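Local coordinates for SusD superfamily protein (Bacteroides fragilis, PDB 3L22), which probably binds glycans at the outer membrane surface and can bind zinc ions, at residues 426-429 with 430-434. Sequence-based numbering, arbitrary orientation.
Sequences WPIP and QVELL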
loop_
_atom_site.group_PDB
_atom_site.type_symbol
_atom_site.label_atom_id
_atom_site.label_comp_id
_atom_site.label_asym_id
_atom_site.label_seq_id
_atom_site.Cartn_x
_atom_site.Cartn_y
_atom_site.Cartn_z
ATOM N N TRP A 426 -10.762 -6.915 9.880
ATOM C CA TRP A 426 -10.345 -8.275 10.076
ATOM C C TRP A 426 -10.223 -8.520 11.590
ATOM O O TRP A 426 -9.792 -7.628 12.321
ATOM C CB TRP A 426 -8.979 -8.471 9.422
ATOM C CG TRP A 426 -8.991 -8.685 7.946
ATOM C CD1 TRP A 426 -10.038 -8.513 7.075
ATOM C CD2 TRP A 426 -7.899 -9.155 7.170
ATOM N NE1 TRP A 426 -9.647 -8.851 5.799
ATOM C CE2 TRP A 426 -8.342 -9.263 5.836
ATOM C CE3 TRP A 426 -6.590 -9.537 7.476
ATOM C CZ2 TRP A 426 -7.504 -9.692 4.801
ATOM C CZ3 TRP A 426 -5.747 -9.977 6.421
ATOM C CH2 TRP A 426 -6.213 -10.051 5.127
ATOM N N PRO A 427 -10.604 -9.700 12.061
ATOM C CA PRO A 427 -10.406 -9.990 13.472
ATOM C C PRO A 427 -8.971 -10.464 13.713
ATOM O O PRO A 427 -8.319 -10.977 12.797
ATOM C CB PRO A 427 -11.398 -11.124 13.724
ATOM C CG PRO A 427 -11.395 -11.889 12.389
ATOM C CD PRO A 427 -11.270 -10.812 11.350
ATOM N N ILE A 428 -8.486 -10.298 14.942
ATOM C CA ILE A 428 -7.191 -10.801 15.329
ATOM C C ILE A 428 -7.177 -12.318 15.076
ATOM O O ILE A 428 -8.082 -12.998 15.522
ATOM C CB ILE A 428 -6.860 -10.525 16.816
ATOM C CG1 ILE A 428 -6.840 -9.011 17.120
ATOM C CG2 ILE A 428 -5.515 -11.194 17.167
ATOM C CD1 ILE A 428 -5.891 -8.170 16.253
ATOM N N PRO A 429 -6.169 -12.839 14.324
ATOM C CA PRO A 429 -6.258 -14.239 13.888
ATOM C C PRO A 429 -5.974 -15.250 14.962
ATOM O O PRO A 429 -5.283 -14.949 15.925
ATOM C CB PRO A 429 -5.173 -14.355 12.798
ATOM C CG PRO A 429 -4.204 -13.283 13.170
ATOM C CD PRO A 429 -5.079 -12.143 13.634
ATOM N N GLN A 430 -6.470 -16.459 14.751
ATOM C CA GLN A 430 -6.226 -17.583 15.667
ATOM C C GLN A 430 -4.740 -17.825 15.983
ATOM O O GLN A 430 -4.426 -18.186 17.116
ATOM C CB GLN A 430 -6.841 -18.870 15.103
ATOM C CG GLN A 430 -6.697 -20.147 15.963
ATOM C CD GLN A 430 -7.448 -20.087 17.305
ATOM O OE1 GLN A 430 -8.098 -19.083 17.652
ATOM N NE2 GLN A 430 -7.372 -21.184 18.057
ATOM N N VAL A 431 -3.841 -17.622 15.009
ATOM C CA VAL A 431 -2.404 -17.810 15.285
ATOM C C VAL A 431 -1.948 -16.945 16.461
ATOM O O VAL A 431 -1.212 -17.404 17.313
ATOM C CB VAL A 431 -1.487 -17.561 14.056
ATOM C CG1 VAL A 431 -1.673 -18.651 13.048
ATOM C CG2 VAL A 431 -1.727 -16.182 13.430
ATOM N N GLU A 432 -2.431 -15.711 16.538
ATOM C CA GLU A 432 -2.119 -14.840 17.660
ATOM C C GLU A 432 -2.877 -15.247 18.929
ATOM O O GLU A 432 -2.291 -15.288 20.036
ATOM C CB GLU A 432 -2.439 -13.388 17.286
ATOM C CG GLU A 432 -2.116 -12.326 18.337
ATOM C CD GLU A 432 -0.623 -12.075 18.566
ATOM O OE1 GLU A 432 0.212 -12.585 17.804
ATOM O OE2 GLU A 432 -0.294 -11.332 19.513
ATOM N N LEU A 433 -4.164 -15.555 18.787
ATOM C CA LEU A 433 -5.011 -15.834 19.951
ATOM C C LEU A 433 -4.501 -17.024 20.759
ATOM O O LEU A 433 -4.634 -17.032 21.981
ATOM C CB LEU A 433 -6.468 -16.069 19.530
ATOM C CG LEU A 433 -7.257 -14.922 18.863
ATOM C CD1 LEU A 433 -8.676 -15.450 18.608
ATOM C CD2 LEU A 433 -7.276 -13.661 19.723
ATOM N N LEU A 434 -3.895 -18.002 20.085
ATOM C CA LEU A 434 -3.310 -19.168 20.747
ATOM C C LEU A 434 -2.126 -18.805 21.646
ATOM O O LEU A 434 -1.977 -19.380 22.697
ATOM C CB LEU A 434 -2.882 -20.235 19.720
ATOM C CG LEU A 434 -4.014 -21.035 19.028
ATOM C CD1 LEU A 434 -3.498 -21.767 17.780
ATOM C CD2 LEU A 434 -4.685 -22.025 20.000
#
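Pro429 sits at the N-cap position of helix 430-435, and its carbonyl oxygen looks into the first turn. Leu433 N binds Pro429 O at 3.1 Å in a nearly straight bond (N-H...O 160°), lying in the carbonyl plane, and Glu432 N adds a weak, strongly bent second bond to it at 3.0 Å. Around this turn the side chains pack in two places. At one, the pyrrolidine ring of Pro429 meets a single methyl of Val431, CG to CG2 at 3.8 Å, the two side chains crossing at a slant. At the other, Ile428 CG2 meets both Glu432 and Leu433. Ile428 and Glu432 run side by side in the same direction, and this branch methyl of Ile428, set anti to its own backbone nitrogen, lies 3.8 Å from Glu432 CG and 4.0 Å from Leu433 CD2. The end of Leu433 comes back toward the loop, its CG 3.5 Å from Pro429 O. Glu432 gives only its methylene groups to Ile428: the chain bends at chi2 (70°) and carries the carboxylate onward, where OE1 takes a hydrogen bond from Trp85 NE1 and OE2 forms a salt bridge with Arg151 NH2 and a hydrogen bond with Asn436 ND2. Trp85 also touches Ile428 and Pro429. Each oxygen of the buried glutamate therefore has a partner; Arg151 would be expected to favour the ionised form, while the Trp85 bond links this last helix to helix 79-103.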